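Local coordinates for SRPBCC family protein (PDB 3F08) that is of unknown function but has a Bet v 1-like (SRPBCC) fold and probably binds a lipid or other hydrophobic ligand, at residues E15-L20 with K130-A135; F79-Y84 with E115-L120. The protein carries 5 engineered substitutions. One frame throughout, in Å; residues are numbered along the deposited sequence.

In the fold
Both contacts use the long C-terminal helix 114-137, which lies along the antiparallel sheet in the manner of the Bet v 1-like, or helix-grip, fold. Contact 2 engages its beginning and contact 1 its far end; their centres are 25 Å apart on opposite sides of the chain's centre, and their nearest atoms stay about 11 Å from each other. Along the sequence contact 2 is nested within the loop that contact 1 closes: 15-20, then 79-84, 115-120 and 130-135. One end of the helix therefore meets the short N-terminal helix 14-21, the other the start of strand 81-92. In many relatives the space between helix and sheet holds hydrophobic ligands, and it probably could here.

Contact 1 (E15-L20 with K130-A135); sequences EQVWQL and KALQHA
Leu132 extends its CG anti to the backbone N (chi1 178°), and Val17 turns CG1 the same way (chi1 -179°), which brings the branches of the two residues together between helices 14-21 and 114-137. This is a helix-helix junction of the Bet v 1-like fold: the short helix after the first strand meets the C-terminal part of the long last helix. The axes of segments 15-20 and 130-135 approach to 11.8 Å, with 115° between their N-to-C directions, a wide separation bridged by side chains alone, and no hydrogen bond crosses the gap. The backbones are nearest at Val17 and Leu132, whose CA atoms lie 8.6 Å apart.

Leu132 divides its two methyl groups between two partners. CD2 meets Val17 CG1 at 4.1 Å, the two side chains crossing at roughly a right angle. CD1 goes to Leu20, where the leucines run alongside each other in opposite directions. The two residues on helix 14-21 are three apart in sequence, so both can reach Leu132, Leu20 pointing at the long helix.

Around this apolar patch, Val101 of strand 99-109 and Ile10 of strand 3-10 touch both Val17 and Leu132, tying the pair to the sheet. Phe136, directly after Ala135 on the long helix, packs on Val17 and Leu20, and Trp30 also touches Leu20. Val17 and Leu132 are buried, whereas Leu20 is partly exposed. Elsewhere on the short helix, Trp18 serves the dimer: its ring makes a cation-pi interaction with Arg44 of the second subunit, which also hydrogen-bonds to the carbonyl oxygens of Trp18 and Gln19.

Leu20 CD1 is shared between two residues of the long helix, lying 3.6 Å from Leu132 CD1 and 4.4 Å from Ala135 CB.

Contact 2 (F79-Y84 with E115-L120); sequences FPVTNY and EEAINL
Apolar contacts join Phe79 and Pro80 to Leu120, and Val81 to Ala117, across this surface contact, and no hydrogen bond links the two segments. Leu120 carries most of the helix's share through one methyl group. With CG anti to the backbone N (chi1 166°), the leucine reaches out from the helix and points CD2 at the CD-CG side of the Pro80 ring, 3.7 Å from Pro80 CD and 4.1 Å from Pro80 CG. The same CD2 comes obliquely to the ring of Phe79, 4.2 Å from Phe79 CD1, the two side chains crossing at about a right angle. One turn earlier on the helix, the buried Ala117 CB touches Val81 CG1 at 3.9 Å; that branch stands beside the backbone N of Val81 and anti to its carbonyl carbon.

In the Bet v 1-like fold, Phe79 and Pro80 lead into strand 81-92, which begins at Val81, while Ala117 and Leu120 lie in the first turns of the long C-terminal helix 114-137. Phe107 of strand 99-109 touches both Val81 and Ala117, and Val112 touches Pro80 and Ala117, so the apolar cluster continues onto the neighbouring strand and the loop leading into the helix.

Backbone hydrogen bonds shape each segment separately. Pro80 is the centre of an inverse gamma turn, closed by Val81 N to Phe79 O at 2.8 Å, which bends the chain just before the strand. On the helix, Leu120 N bonds to Glu116 O at 3.0 Å.

Side-chain hydrogen bonds lie beside the apolar contact: Tyr84 OH pairs with Tyr125 OH further along the helix, and Asn83 ND2 with Thr108 OG1 on strand 99-109.

Contact 1 (E15-L20 with K130-A135)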
# COMPACT_ATOMS: atom_id res chain seq x y z
N GLU B 15 4.11 14.68 -10.30
CA GLU B 15 4.55 14.65 -8.91
C GLU B 15 3.55 15.30 -7.96
O GLU B 15 3.29 14.78 -6.88
CB GLU B 15 5.92 15.33 -8.77
CG GLU B 15 7.09 14.58 -9.40
CD GLU B 15 7.02 14.50 -10.92
OE1 GLU B 15 6.82 15.55 -11.57
OE2 GLU B 15 7.17 13.39 -11.47
N GLN B 16 2.99 16.45 -8.35
CA GLN B 16 2.01 17.14 -7.50
C GLN B 16 0.76 16.28 -7.36
O GLN B 16 0.29 16.05 -6.26
CB GLN B 16 1.57 18.47 -8.11
CG GLN B 16 2.66 19.48 -8.41
CD GLN B 16 2.08 20.69 -9.14
OE1 GLN B 16 1.32 21.47 -8.56
NE2 GLN B 16 2.44 20.85 -10.41
N VAL B 17 0.23 15.82 -8.49
CA VAL B 17 -0.97 15.01 -8.47
C VAL B 17 -0.83 13.72 -7.68
O VAL B 17 -1.69 13.40 -6.86
CB VAL B 17 -1.42 14.66 -9.90
CG1 VAL B 17 -2.71 13.83 -9.85
CG2 VAL B 17 -1.62 15.94 -10.70
N TRP B 18 0.25 12.97 -7.92
CA TRP B 18 0.44 11.72 -7.19
C TRP B 18 0.70 12.02 -5.71
O TRP B 18 0.31 11.24 -4.84
CB TRP B 18 1.60 10.91 -7.78
CG TRP B 18 1.83 9.61 -7.05
CD1 TRP B 18 2.91 9.29 -6.27
CD2 TRP B 18 0.94 8.48 -6.99
NE1 TRP B 18 2.74 8.03 -5.73
CE2 TRP B 18 1.54 7.52 -6.15
CE3 TRP B 18 -0.31 8.20 -7.55
CZ2 TRP B 18 0.94 6.28 -5.87
CZ3 TRP B 18 -0.92 6.96 -7.27
CH2 TRP B 18 -0.29 6.02 -6.43
N GLN B 19 1.35 13.14 -5.42
CA GLN B 19 1.61 13.51 -4.03
C GLN B 19 0.26 13.67 -3.33
O GLN B 19 0.06 13.21 -2.21
CB GLN B 19 2.36 14.85 -3.94
CG GLN B 19 3.67 14.81 -3.15
CD GLN B 19 3.55 14.14 -1.79
OE1 GLN B 19 2.88 14.64 -0.87
NE2 GLN B 19 4.19 12.99 -1.65
N LEU B 20 -0.66 14.34 -4.02
CA LEU B 20 -2.00 14.60 -3.52
C LEU B 20 -2.88 13.35 -3.41
O LEU B 20 -3.45 13.09 -2.35
CB LEU B 20 -2.69 15.62 -4.44
CG LEU B 20 -3.75 16.61 -3.93
CD1 LEU B 20 -4.97 16.55 -4.81
CD2 LEU B 20 -4.12 16.31 -2.50
N LYS B 130 -13.26 15.66 -11.57
CA LYS B 130 -13.62 17.07 -11.67
C LYS B 130 -13.23 17.71 -10.33
O LYS B 130 -12.77 18.85 -10.29
CB LYS B 130 -15.12 17.25 -11.92
CG LYS B 130 -15.55 16.87 -13.34
CD LYS B 130 -17.05 17.06 -13.54
CE LYS B 130 -17.48 16.67 -14.95
NZ LYS B 130 -18.97 16.70 -15.09
N ALA B 131 -13.41 16.95 -9.25
CA ALA B 131 -13.07 17.43 -7.92
C ALA B 131 -11.56 17.58 -7.83
O ALA B 131 -11.06 18.53 -7.23
CB ALA B 131 -13.57 16.44 -6.86
N LEU B 132 -10.83 16.66 -8.46
CA LEU B 132 -9.37 16.74 -8.45
C LEU B 132 -8.90 17.98 -9.22
O LEU B 132 -7.95 18.65 -8.83
CB LEU B 132 -8.77 15.47 -9.10
CG LEU B 132 -7.24 15.40 -9.22
CD1 LEU B 132 -6.61 15.52 -7.85
CD2 LEU B 132 -6.83 14.09 -9.89
N GLN B 133 -9.59 18.28 -10.33
CA GLN B 133 -9.24 19.45 -11.14
C GLN B 133 -9.47 20.69 -10.31
O GLN B 133 -8.66 21.62 -10.31
CB GLN B 133 -10.11 19.51 -12.41
CG GLN B 133 -9.70 20.63 -13.40
CD GLN B 133 -8.41 20.31 -14.17
OE1 GLN B 133 -8.45 20.04 -15.38
NE2 GLN B 133 -7.28 20.33 -13.48
N HIS B 134 -10.59 20.71 -9.58
CA HIS B 134 -10.92 21.84 -8.75
C HIS B 134 -9.86 22.06 -7.68
O HIS B 134 -9.49 23.20 -7.38
CB HIS B 134 -12.29 21.63 -8.10
CG HIS B 134 -12.66 22.68 -7.10
ND1 HIS B 134 -12.48 22.52 -5.74
CD2 HIS B 134 -13.19 23.92 -7.26
CE1 HIS B 134 -12.88 23.61 -5.11
NE2 HIS B 134 -13.31 24.48 -6.02
N ALA B 135 -9.36 20.97 -7.11
CA ALA B 135 -8.34 21.04 -6.07
C ALA B 135 -7.08 21.71 -6.62
O ALA B 135 -6.40 22.45 -5.90
CB ALA B 135 -8.01 19.63 -5.57

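Contact 2 (F79-Y84 with E115-L120)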
# COMPACT_ATOMS: atom_id res chain seq x y z
N PHE B 79 -23.31 0.05 -3.56
CA PHE B 79 -23.37 0.07 -5.02
C PHE B 79 -23.78 -1.30 -5.54
O PHE B 79 -23.31 -2.32 -5.05
CB PHE B 79 -22.01 0.47 -5.59
CG PHE B 79 -21.49 1.77 -5.05
CD1 PHE B 79 -22.30 2.91 -5.07
CD2 PHE B 79 -20.21 1.86 -4.52
CE1 PHE B 79 -21.83 4.13 -4.55
CE2 PHE B 79 -19.73 3.07 -4.00
CZ PHE B 79 -20.54 4.20 -4.01
N PRO B 80 -24.68 -1.33 -6.55
CA PRO B 80 -25.17 -2.59 -7.13
C PRO B 80 -24.16 -3.33 -8.00
O PRO B 80 -24.42 -3.62 -9.16
CB PRO B 80 -26.39 -2.15 -7.92
CG PRO B 80 -25.98 -0.79 -8.41
CD PRO B 80 -25.35 -0.18 -7.17
N VAL B 81 -23.01 -3.65 -7.44
CA VAL B 81 -21.98 -4.35 -8.18
C VAL B 81 -21.22 -5.28 -7.25
O VAL B 81 -21.17 -5.06 -6.04
CB VAL B 81 -20.95 -3.39 -8.81
CG1 VAL B 81 -21.63 -2.51 -9.86
CG2 VAL B 81 -20.31 -2.53 -7.73
N THR B 82 -20.64 -6.32 -7.83
CA THR B 82 -19.86 -7.28 -7.08
C THR B 82 -18.58 -7.52 -7.88
O THR B 82 -18.48 -7.06 -9.02
CB THR B 82 -20.62 -8.61 -6.89
OG1 THR B 82 -19.86 -9.48 -6.04
CG2 THR B 82 -20.85 -9.30 -8.22
N ASN B 83 -17.61 -8.21 -7.30
CA ASN B 83 -16.35 -8.45 -8.00
C ASN B 83 -15.74 -7.12 -8.45
O ASN B 83 -15.11 -7.03 -9.51
CB ASN B 83 -16.57 -9.34 -9.22
CG ASN B 83 -17.19 -10.68 -8.87
OD1 ASN B 83 -16.67 -11.41 -8.02
ND2 ASN B 83 -18.30 -11.01 -9.52
N TYR B 84 -15.92 -6.09 -7.65
CA TYR B 84 -15.43 -4.76 -7.97
C TYR B 84 -13.93 -4.54 -7.75
O TYR B 84 -13.41 -4.80 -6.66
CB TYR B 84 -16.19 -3.72 -7.16
CG TYR B 84 -15.88 -2.30 -7.55
CD1 TYR B 84 -16.48 -1.73 -8.66
CD2 TYR B 84 -14.99 -1.53 -6.81
CE1 TYR B 84 -16.22 -0.42 -9.02
CE2 TYR B 84 -14.71 -0.21 -7.16
CZ TYR B 84 -15.34 0.34 -8.27
OH TYR B 84 -15.10 1.65 -8.63
N GLU B 115 -25.45 -1.49 -18.27
CA GLU B 115 -25.45 -0.07 -18.61
C GLU B 115 -25.65 0.86 -17.41
O GLU B 115 -25.07 1.93 -17.35
CB GLU B 115 -26.54 0.22 -19.66
CG GLU B 115 -26.36 -0.48 -21.02
CD GLU B 115 -26.61 -1.99 -20.97
OE1 GLU B 115 -27.28 -2.46 -20.03
OE2 GLU B 115 -26.15 -2.70 -21.88
N GLU B 116 -26.49 0.45 -16.46
CA GLU B 116 -26.72 1.29 -15.29
C GLU B 116 -25.54 1.24 -14.31
O GLU B 116 -25.20 2.24 -13.69
CB GLU B 116 -28.00 0.86 -14.57
CG GLU B 116 -28.55 1.92 -13.64
CD GLU B 116 -29.88 1.52 -13.02
OE1 GLU B 116 -30.76 1.03 -13.76
OE2 GLU B 116 -30.03 1.71 -11.79
N ALA B 117 -24.92 0.07 -14.18
CA ALA B 117 -23.79 -0.08 -13.28
C ALA B 117 -22.64 0.74 -13.85
O ALA B 117 -21.94 1.45 -13.13
CB ALA B 117 -23.38 -1.54 -13.16
N ILE B 118 -22.47 0.63 -15.16
CA ILE B 118 -21.42 1.36 -15.87
C ILE B 118 -21.60 2.87 -15.72
O ILE B 118 -20.65 3.59 -15.43
CB ILE B 118 -21.42 0.95 -17.36
CG1 ILE B 118 -20.74 -0.41 -17.51
CG2 ILE B 118 -20.73 2.02 -18.20
CD1 ILE B 118 -20.95 -1.06 -18.87
N ASN B 119 -22.83 3.35 -15.92
CA ASN B 119 -23.11 4.78 -15.81
C ASN B 119 -22.89 5.29 -14.39
O ASN B 119 -22.40 6.40 -14.19
CB ASN B 119 -24.55 5.08 -16.25
CG ASN B 119 -24.92 6.55 -16.13
OD1 ASN B 119 -24.19 7.42 -16.60
ND2 ASN B 119 -26.06 6.83 -15.51
N LEU B 120 -23.26 4.48 -13.40
CA LEU B 120 -23.08 4.86 -12.01
C LEU B 120 -21.59 4.93 -11.65
O LEU B 120 -21.14 5.89 -11.04
CB LEU B 120 -23.77 3.85 -11.09
CG LEU B 120 -23.40 3.94 -9.61
CD1 LEU B 120 -23.91 5.25 -9.02
CD2 LEU B 120 -23.99 2.76 -8.87